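Local coordinates for protein activated BY transcription factor SSRB (Salmonella enterica, PDB 2WNW) that is of unstated precise function but belongs to glycosyl hydrolase family 30, joining a TIM-barrel domain to a beta-sandwich domain, at residues A[103-106]-A[107-110]; A[162-165]-A[166-169]; A[175-178]-A[179-183]; A[207-210]-A[211-214]. All coordinates share one frame; numbering follows the deposited sequence.

Contact 1 (A[103-106]-A[107-110]); sequences VDSS and ADLQ
Ser-105 OG accepts the backbone N-H of Asp-108 at 3.1 Å, a nearly straight bond (168° at the hydrogen) that marks Ser-105 as the N-cap of the short helix 106-110. The hydroxyl reaches this N-H because chi1 of 69° tucks OG between the backbone N and the carbonyl carbon of its own residue. The close packing lies on the inner side. There Val-103, two residues before the cap, sends CG2 against the first turn, 3.6 Å from Leu-109 N and 4.0 Å from Leu-109 CB. Leu-114, Pro-147, Phe-149 and Ile-173 of helix 167-183 also touch the Val-103 side chain, while Leu-109 rests on Met-150 and Asp-169. The outer side is looser and faces solvent: Ser-106, Ala-107 and Gln-110 are exposed, and the extended Gln-110 side chain runs beside Ser-106, its NE2 3.8 Å from Ser-106 CB. Two backbone bonds close the turn, Leu-109 N to Ser-105 O at 3.0 Å and Gln-110 N to Ser-106 O at 2.8 Å. Asp-108 keeps its carboxylate beside the cap, CG 3.3 Å from Ser-105 OG, and OD1 forms a salt bridge with Arg-113. A carboxylate at the first turn probably interacts favourably with the helix dipole, so the cap combines a satisfied N-H with a negative charge already paired to an arginine.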
loop_
_atom_site.group_PDB
_atom_site.type_symbol
_atom_site.label_atom_id
_atom_site.label_comp_id
_atom_site.label_asym_id
_atom_site.label_seq_id
_atom_site.Cartn_x
_atom_site.Cartn_y
_atom_site.Cartn_z
ATOM N N VAL A 103 34.647 2.926 29.067
ATOM C CA VAL A 103 35.984 3.479 29.276
ATOM C C VAL A 103 35.796 4.999 29.269
ATOM O O VAL A 103 35.109 5.536 28.402
ATOM C CB VAL A 103 36.973 3.035 28.162
ATOM C CG1 VAL A 103 36.537 3.576 26.813
ATOM C CG2 VAL A 103 38.376 3.514 28.501
ATOM N N ASP A 104 36.398 5.694 30.230
ATOM C CA ASP A 104 36.206 7.139 30.325
ATOM C C ASP A 104 37.362 8.068 29.984
ATOM O O ASP A 104 37.170 9.283 29.906
ATOM C CB ASP A 104 35.692 7.483 31.720
ATOM C CG ASP A 104 34.371 6.813 32.027
ATOM O OD1 ASP A 104 33.379 7.113 31.328
ATOM O OD2 ASP A 104 34.330 5.981 32.960
ATOM N N SER A 105 38.556 7.521 29.789
ATOM C CA SER A 105 39.699 8.358 29.446
ATOM C C SER A 105 40.636 7.619 28.512
ATOM O O SER A 105 40.616 6.391 28.447
ATOM C CB SER A 105 40.469 8.765 30.705
ATOM O OG SER A 105 41.130 7.650 31.282
ATOM N N SER A 106 41.463 8.373 27.798
ATOM C CA SER A 106 42.423 7.784 26.875
ATOM C C SER A 106 43.418 6.936 27.661
ATOM O O SER A 106 43.896 5.910 27.173
ATOM C CB SER A 106 43.167 8.884 26.119
ATOM O OG SER A 106 43.802 9.770 27.025
ATOM N N ALA A 107 43.722 7.363 28.884
ATOM C CA ALA A 107 44.662 6.632 29.725
ATOM C C ALA A 107 44.122 5.244 30.058
ATOM O O ALA A 107 44.826 4.248 29.904
ATOM C CB ALA A 107 44.941 7.410 31.003
ATOM N N ASP A 108 42.875 5.176 30.515
ATOM C CA ASP A 108 42.275 3.890 30.850
ATOM C C ASP A 108 42.198 3.022 29.599
ATOM O O ASP A 108 42.381 1.805 29.664
ATOM C CB ASP A 108 40.874 4.074 31.450
ATOM C CG ASP A 108 40.904 4.742 32.815
ATOM O OD1 ASP A 108 41.966 4.713 33.468
ATOM O OD2 ASP A 108 39.865 5.284 33.246
ATOM N N LEU A 109 41.924 3.653 28.459
ATOM C CA LEU A 109 41.840 2.930 27.195
ATOM C C LEU A 109 43.194 2.290 26.902
ATOM O O LEU A 109 43.287 1.092 26.641
ATOM C CB LEU A 109 41.476 3.883 26.053
ATOM C CG LEU A 109 41.511 3.268 24.650
ATOM C CD1 LEU A 109 40.446 2.190 24.540
ATOM C CD2 LEU A 109 41.291 4.345 23.602
ATOM N N GLN A 110 44.241 3.106 26.948
ATOM C CA GLN A 110 45.598 2.636 26.691
ATOM C C GLN A 110 46.018 1.504 27.626
ATOM O O GLN A 110 46.732 0.586 27.221
ATOM C CB GLN A 110 46.580 3.802 26.820
ATOM C CG GLN A 110 46.556 4.752 25.631
ATOM C CD GLN A 110 47.174 6.100 25.945
ATOM O OE1 GLN A 110 48.226 6.182 26.580
ATOM N NE2 GLN A 110 46.524 7.169 25.492
#

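Contact 2 (A[162-165]-A[166-169]); sequences LRRE and CYAD
Leu-162 lies against Tyr-167, its CD2 3.5 Å from ring atom CD1 in an approach that is neither over the face nor at the edge. Its other methyl, CD1, packs on Cys-166 CB, and its carbonyl is tied to Tyr-167 OH through a water 2.7 Å from Leu-162 O. Next along the chain, Arg-163 bends at chi3 and lays one guanidinium face over the Cys-166 sulfur, with NH2 3.4 Å from SG. NH1 of the same group makes a salt bridge to Glu-165 OE1 at 2.6 Å, on the anti side of the carboxylate and tilted out of its plane, and NH2 also donates to Phe-149 O. These partners together hold the guanidinium across the sulfur. Cys-166 N donates to Arg-163 O at 2.7 Å, closing the turn. Arg-164 bends at chi2 (62°) and crosses the Tyr-167 side chain at about a right angle, its CD standing over the ring centre in a CH-pi contact. Arg-164 CZ lies 4.4 Å from the centroid of the Tyr-167 ring in a cation-pi contact, guanidinium and ring planes 38° apart. A second water accepts from Ala-168 N and donates to Arg-164 O. Glu-165 bends at chi2, bringing OE1 to Arg-163. Tyr-167 also meets Tyr-220 edge-to-face. A short 3-10 turn thus leads through the N-cap Cys-166 into helix 167-183, within the stretch linking successive strands 138-143 and 190-192 of the TIM barrel.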
loop_
_atom_site.group_PDB
_atom_site.type_symbol
_atom_site.label_atom_id
_atom_site.label_comp_id
_atom_site.label_asym_id
_atom_site.label_seq_id
_atom_site.Cartn_x
_atom_site.Cartn_y
_atom_site.Cartn_z
ATOM N N LEU A 162 32.313 10.779 15.930
ATOM C CA LEU A 162 33.408 9.940 16.393
ATOM C C LEU A 162 34.664 10.481 15.719
ATOM O O LEU A 162 34.675 10.698 14.510
ATOM C CB LEU A 162 33.173 8.484 15.967
ATOM C CG LEU A 162 34.259 7.461 16.318
ATOM C CD1 LEU A 162 34.421 7.385 17.823
ATOM C CD2 LEU A 162 33.877 6.093 15.754
ATOM N N ARG A 163 35.713 10.734 16.495
ATOM C CA ARG A 163 36.943 11.238 15.901
ATOM C C ARG A 163 37.480 10.152 14.981
ATOM O O ARG A 163 37.496 8.977 15.344
ATOM C CB ARG A 163 37.970 11.582 16.984
ATOM C CG ARG A 163 37.634 12.846 17.758
ATOM C CD ARG A 163 38.806 13.284 18.625
ATOM N NE ARG A 163 38.991 12.424 19.788
ATOM C CZ ARG A 163 40.153 11.887 20.150
ATOM N NH1 ARG A 163 41.247 12.112 19.436
ATOM N NH2 ARG A 163 40.226 11.138 21.241
ATOM N N ARG A 164 37.910 10.544 13.788
ATOM C CA ARG A 164 38.415 9.575 12.825
ATOM C C ARG A 164 39.505 8.679 13.400
ATOM O O ARG A 164 39.578 7.498 13.066
ATOM C CB ARG A 164 38.941 10.284 11.574
ATOM C CG ARG A 164 39.455 9.323 10.511
ATOM C CD ARG A 164 38.345 8.406 10.002
ATOM N NE ARG A 164 38.882 7.225 9.330
ATOM C CZ ARG A 164 38.147 6.346 8.656
ATOM N NH1 ARG A 164 36.836 6.510 8.558
ATOM N NH2 ARG A 164 38.727 5.300 8.081
ATOM N N GLU A 165 40.344 9.229 14.272
ATOM C CA GLU A 165 41.416 8.436 14.858
ATOM C C GLU A 165 40.926 7.495 15.958
ATOM O O GLU A 165 41.722 6.768 16.558
ATOM C CB GLU A 165 42.535 9.343 15.397
ATOM C CG GLU A 165 42.143 10.288 16.524
ATOM C CD GLU A 165 41.555 11.607 16.035
ATOM O OE1 GLU A 165 41.505 12.560 16.843
ATOM O OE2 GLU A 165 41.142 11.697 14.859
ATOM N N CYS A 166 39.618 7.502 16.217
ATOM C CA CYS A 166 39.042 6.633 17.243
ATOM C C CYS A 166 38.133 5.544 16.675
ATOM O O CYS A 166 37.472 4.832 17.432
ATOM C CB CYS A 166 38.252 7.457 18.264
ATOM S SG CYS A 166 39.272 8.570 19.255
ATOM N N TYR A 167 38.096 5.407 15.353
ATOM C CA TYR A 167 37.251 4.382 14.746
ATOM C C TYR A 167 37.659 2.990 15.211
ATOM O O TYR A 167 36.814 2.190 15.616
ATOM C CB TYR A 167 37.308 4.472 13.215
ATOM C CG TYR A 167 36.288 5.425 12.619
ATOM C CD1 TYR A 167 36.122 6.713 13.131
ATOM C CD2 TYR A 167 35.503 5.044 11.529
ATOM C CE1 TYR A 167 35.199 7.602 12.571
ATOM C CE2 TYR A 167 34.579 5.923 10.960
ATOM C CZ TYR A 167 34.434 7.199 11.482
ATOM O OH TYR A 167 33.541 8.076 10.907
ATOM N N ALA A 168 38.954 2.699 15.157
ATOM C CA ALA A 168 39.447 1.395 15.585
ATOM C C ALA A 168 39.163 1.159 17.066
ATOM O O ALA A 168 38.723 0.074 17.462
ATOM C CB ALA A 168 40.943 1.289 15.315
ATOM N N ASP A 169 39.411 2.176 17.887
ATOM C CA ASP A 169 39.189 2.049 19.323
ATOM C C ASP A 169 37.724 1.816 19.689
ATOM O O ASP A 169 37.425 1.037 20.594
ATOM C CB ASP A 169 39.712 3.291 20.057
ATOM C CG ASP A 169 41.218 3.461 19.921
ATOM O OD1 ASP A 169 41.948 2.464 20.091
ATOM O OD2 ASP A 169 41.671 4.594 19.656
HETATM O O HOH W 1 33.055 10.301 12.331
HETATM O O HOH W 2 40.950 4.604 13.798
#

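Contact 3 (A[175-178]-A[179-183]); sequences INYL and LEYRR
Tyr-177 and Tyr-181, one helical turn apart, lay their rings obliquely against each other, with planes 34° apart and centroids separated by 4.3 Å. The overlap is off centre: Tyr-177 CE1 sits over the rim of the Tyr-181 ring, 3.4 Å from CE2, while Tyr-181 CD2 lies over one face of Tyr-177. Different first torsions bring them together. Tyr-177 has CG anti to its backbone N (chi1 161°), whereas Tyr-181 turns CG beside its backbone N (-84°), and the rings converge alongside the helix. A water joins their ends, 2.8 Å from Tyr-177 OH and donating to Tyr-181 OH at 3.0 Å; the latter hydroxyl also hydrogen-bonds Asp-119. On another flank Ile-175 CG2 meets Leu-179 CD1 at 4.1 Å. Glu-180 OE1 and Arg-183 NH1 pair in a salt bridge of 2.8 Å at the end of the segment. Backbone bonds from Leu-179 N, Glu-180 N, Tyr-181 N and Arg-182 N to the carbonyls four residues earlier keep the turns regular. The tyrosine pair faces the barrel, touching Met-88 of strand 85-90, with Tyr-181 also on Ile-127 of helix 124-133, whereas Ile-175 and Leu-178 pack on Leu-225 of helix 210-227.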
loop_
_atom_site.group_PDB
_atom_site.type_symbol
_atom_site.label_atom_id
_atom_site.label_comp_id
_atom_site.label_asym_id
_atom_site.label_seq_id
_atom_site.Cartn_x
_atom_site.Cartn_y
_atom_site.Cartn_z
ATOM N N ILE A 175 33.583 -4.808 20.446
ATOM C CA ILE A 175 33.931 -6.225 20.487
ATOM C C ILE A 175 34.007 -6.676 21.951
ATOM O O ILE A 175 33.504 -7.742 22.305
ATOM C CB ILE A 175 35.287 -6.501 19.796
ATOM C CG1 ILE A 175 35.177 -6.214 18.295
ATOM C CG2 ILE A 175 35.707 -7.951 20.027
ATOM C CD1 ILE A 175 34.208 -7.130 17.552
ATOM N N ASN A 176 34.622 -5.866 22.809
ATOM C CA ASN A 176 34.714 -6.239 24.218
ATOM C C ASN A 176 33.339 -6.287 24.873
ATOM O O ASN A 176 33.106 -7.071 25.796
ATOM C CB ASN A 176 35.643 -5.292 24.978
ATOM C CG ASN A 176 37.095 -5.712 24.873
ATOM O OD1 ASN A 176 37.856 -5.180 24.066
ATOM N ND2 ASN A 176 37.481 -6.697 25.679
ATOM N N TYR A 177 32.433 -5.445 24.391
ATOM C CA TYR A 177 31.063 -5.432 24.887
ATOM C C TYR A 177 30.484 -6.816 24.573
ATOM O O TYR A 177 29.878 -7.462 25.429
ATOM C CB TYR A 177 30.258 -4.350 24.154
ATOM C CG TYR A 177 28.752 -4.519 24.232
ATOM C CD1 TYR A 177 28.025 -4.014 25.308
ATOM C CD2 TYR A 177 28.058 -5.187 23.221
ATOM C CE1 TYR A 177 26.640 -4.167 25.377
ATOM C CE2 TYR A 177 26.674 -5.347 23.280
ATOM C CZ TYR A 177 25.974 -4.834 24.358
ATOM O OH TYR A 177 24.610 -4.976 24.411
ATOM N N LEU A 178 30.690 -7.270 23.338
ATOM C CA LEU A 178 30.192 -8.574 22.911
ATOM C C LEU A 178 30.815 -9.720 23.713
ATOM O O LEU A 178 30.121 -10.660 24.095
ATOM C CB LEU A 178 30.454 -8.782 21.414
ATOM C CG LEU A 178 29.679 -7.883 20.442
ATOM C CD1 LEU A 178 30.156 -8.128 19.016
ATOM C CD2 LEU A 178 28.184 -8.164 20.560
ATOM N N LEU A 179 32.121 -9.644 23.963
ATOM C CA LEU A 179 32.802 -10.683 24.736
ATOM C C LEU A 179 32.299 -10.682 26.176
ATOM O O LEU A 179 32.077 -11.738 26.772
ATOM C CB LEU A 179 34.314 -10.454 24.714
ATOM C CG LEU A 179 34.961 -10.564 23.333
ATOM C CD1 LEU A 179 36.429 -10.206 23.423
ATOM C CD2 LEU A 179 34.777 -11.979 22.799
ATOM N N GLU A 180 32.126 -9.485 26.728
ATOM C CA GLU A 180 31.630 -9.317 28.093
ATOM C C GLU A 180 30.266 -9.989 28.250
ATOM O O GLU A 180 30.048 -10.772 29.176
ATOM C CB GLU A 180 31.530 -7.822 28.415
ATOM C CG GLU A 180 30.604 -7.445 29.570
ATOM C CD GLU A 180 31.002 -8.069 30.895
ATOM O OE1 GLU A 180 32.187 -8.423 31.072
ATOM O OE2 GLU A 180 30.118 -8.191 31.772
ATOM N N TYR A 181 29.347 -9.688 27.338
ATOM C CA TYR A 181 28.022 -10.284 27.403
ATOM C C TYR A 181 28.046 -11.795 27.174
ATOM O O TYR A 181 27.295 -12.532 27.812
ATOM C CB TYR A 181 27.080 -9.596 26.405
ATOM C CG TYR A 181 26.452 -8.328 26.959
ATOM C CD1 TYR A 181 25.069 -8.150 26.951
ATOM C CD2 TYR A 181 27.239 -7.330 27.535
ATOM C CE1 TYR A 181 24.484 -7.008 27.510
ATOM C CE2 TYR A 181 26.666 -6.190 28.094
ATOM C CZ TYR A 181 25.290 -6.034 28.080
ATOM O OH TYR A 181 24.722 -4.913 28.642
ATOM N N ARG A 182 28.915 -12.267 26.285
ATOM C CA ARG A 182 28.992 -13.701 26.029
ATOM C C ARG A 182 29.448 -14.440 27.290
ATOM O O ARG A 182 29.019 -15.567 27.550
ATOM C CB ARG A 182 29.947 -13.995 24.864
ATOM C CG ARG A 182 29.895 -15.445 24.401
ATOM C CD ARG A 182 30.454 -15.625 22.994
ATOM N NE ARG A 182 31.886 -15.354 22.910
ATOM C CZ ARG A 182 32.594 -15.450 21.788
ATOM N NH1 ARG A 182 31.999 -15.809 20.658
ATOM N NH2 ARG A 182 33.894 -15.193 21.795
ATOM N N ARG A 183 30.312 -13.802 28.072
ATOM C CA ARG A 183 30.801 -14.396 29.314
ATOM C C ARG A 183 29.664 -14.594 30.310
ATOM O O ARG A 183 29.722 -15.480 31.161
ATOM C CB ARG A 183 31.862 -13.503 29.955
ATOM C CG ARG A 183 33.276 -13.707 29.444
ATOM C CD ARG A 183 34.183 -12.664 30.064
ATOM N NE ARG A 183 33.926 -12.539 31.497
ATOM C CZ ARG A 183 33.974 -11.392 32.165
ATOM N NH1 ARG A 183 34.271 -10.265 31.528
ATOM N NH2 ARG A 183 33.711 -11.366 33.466
HETATM O O HOH W 3 23.176 -3.738 26.407
#

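Contact 4 (A[207-210]-A[211-214]); sequences LYSV and EEET
A capping box opens helix 210-227: Ser-209 and Glu-212 exchange hydrogen bonds between side chain and backbone. Ser-209 OG accepts Glu-212 N at 3.1 Å, and in return Glu-212 OE2 accepts Ser-209 N at 2.9 Å with an angle of 163° at the hydrogen. Glu-212, with CG on the side of its own backbone N (chi1 -72°) and extended beyond it, runs past the hydroxyl, placing CG 3.2 Å from Ser-209 OG. Ser-209 N comes to OE2 from above the carboxylate plane, 42° out of it, and Lys-161 forms a salt bridge with the same oxygen. Glu-211 folds at chi2 so that its carboxylate passes alongside Val-210, OE2 lying 3.3 Å from CG1. The turn is completed by Glu-213 N to Ser-209 O at 2.9 Å and by Thr-214 N to Val-210 O at 3.1 Å, where Thr-214 OG1 also comes within 2.8 Å of Val-210 O. On the buried side Tyr-208 CB packs 4.0 Å from Glu-213 CB, and the Glu-213 carboxylate is held by Trp-248 and the backbone N of Trp-238. Both N-H groups of the box are thus satisfied by side chains, and the negative charge of the Glu-212 carboxylate, its OE2 gripped by Ser-209 N and Lys-161, is probably balanced in large part by the lysine.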
loop_
_atom_site.group_PDB
_atom_site.type_symbol
_atom_site.label_atom_id
_atom_site.label_comp_id
_atom_site.label_asym_id
_atom_site.label_seq_id
_atom_site.Cartn_x
_atom_site.Cartn_y
_atom_site.Cartn_z
ATOM N N LEU A 207 26.733 11.652 15.354
ATOM C CA LEU A 207 26.483 11.749 13.921
ATOM C C LEU A 207 27.505 11.039 13.041
ATOM O O LEU A 207 28.702 11.047 13.322
ATOM C CB LEU A 207 26.432 13.217 13.495
ATOM C CG LEU A 207 25.453 14.151 14.205
ATOM C CD1 LEU A 207 25.676 15.572 13.702
ATOM C CD2 LEU A 207 24.021 13.706 13.948
ATOM N N TYR A 208 27.006 10.431 11.972
ATOM C CA TYR A 208 27.827 9.738 10.982
ATOM C C TYR A 208 27.208 10.039 9.626
ATOM O O TYR A 208 25.983 10.042 9.494
ATOM C CB TYR A 208 27.772 8.217 11.144
ATOM C CG TYR A 208 28.478 7.614 12.330
ATOM C CD1 TYR A 208 29.723 6.998 12.186
ATOM C CD2 TYR A 208 27.857 7.564 13.577
ATOM C CE1 TYR A 208 30.325 6.331 13.259
ATOM C CE2 TYR A 208 28.447 6.908 14.649
ATOM C CZ TYR A 208 29.676 6.290 14.482
ATOM O OH TYR A 208 30.230 5.607 15.541
ATOM N N SER A 209 28.039 10.290 8.623
ATOM C CA SER A 209 27.527 10.507 7.277
ATOM C C SER A 209 27.320 9.069 6.806
ATOM O O SER A 209 27.798 8.143 7.459
ATOM C CB SER A 209 28.578 11.180 6.398
ATOM O OG SER A 209 29.711 10.338 6.265
ATOM N N VAL A 210 26.622 8.863 5.695
ATOM C CA VAL A 210 26.405 7.495 5.221
ATOM C C VAL A 210 27.744 6.822 4.887
ATOM O O VAL A 210 27.918 5.619 5.106
ATOM C CB VAL A 210 25.454 7.464 3.989
ATOM C CG1 VAL A 210 26.069 8.203 2.825
ATOM C CG2 VAL A 210 25.141 6.024 3.612
ATOM N N GLU A 211 28.692 7.602 4.377
ATOM C CA GLU A 211 30.017 7.073 4.047
ATOM C C GLU A 211 30.721 6.595 5.324
ATOM O O GLU A 211 31.347 5.535 5.343
ATOM C CB GLU A 211 30.884 8.151 3.385
ATOM C CG GLU A 211 30.452 8.606 1.990
ATOM C CD GLU A 211 29.209 9.485 1.994
ATOM O OE1 GLU A 211 28.951 10.171 3.009
ATOM O OE2 GLU A 211 28.503 9.501 0.965
ATOM N N GLU A 212 30.619 7.392 6.385
ATOM C CA GLU A 212 31.249 7.067 7.664
ATOM C C GLU A 212 30.613 5.872 8.354
ATOM O O GLU A 212 31.311 5.004 8.885
ATOM C CB GLU A 212 31.199 8.284 8.590
ATOM C CG GLU A 212 32.141 9.394 8.169
ATOM C CD GLU A 212 31.793 10.729 8.790
ATOM O OE1 GLU A 212 32.572 11.690 8.602
ATOM O OE2 GLU A 212 30.739 10.821 9.457
ATOM N N GLU A 213 29.286 5.831 8.356
ATOM C CA GLU A 213 28.574 4.734 8.994
ATOM C C GLU A 213 28.905 3.406 8.321
ATOM O O GLU A 213 29.227 2.423 8.993
ATOM C CB GLU A 213 27.061 4.974 8.933
ATOM C CG GLU A 213 26.238 3.865 9.581
ATOM C CD GLU A 213 24.800 3.853 9.087
ATOM O OE1 GLU A 213 24.601 4.043 7.867
ATOM O OE2 GLU A 213 23.881 3.644 9.906
ATOM N N THR A 214 28.830 3.372 6.993
ATOM C CA THR A 214 29.113 2.139 6.275
ATOM C C THR A 214 30.584 1.745 6.384
ATOM O O THR A 214 30.902 0.563 6.457
ATOM C CB THR A 214 28.699 2.235 4.782
ATOM O OG1 THR A 214 29.336 3.361 4.168
ATOM C CG2 THR A 214 27.182 2.386 4.661
#

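How the contacts relate
All four contacts belong to the TIM-barrel part of the chain, following one another in sequence, and three of them are helix starts. Contact 1 touches contact 2 through Leu-109 CD2 and Asp-169 CG, 3.8 Å apart, their centres being about 13 Å from each other. Contact 2 meets contact 4 at the same centre separation: Tyr-167 OH lies 3.3 Å from Glu-212 CB, and Leu-162 CD2 is 3.7 Å from Tyr-208 OH, joining the starts of helices 167-183 and 210-227. Contact 3 lies further along helix 167-183, its centre about 20 Å from that of contact 2, and nearest atoms about 12 Å from contact 4.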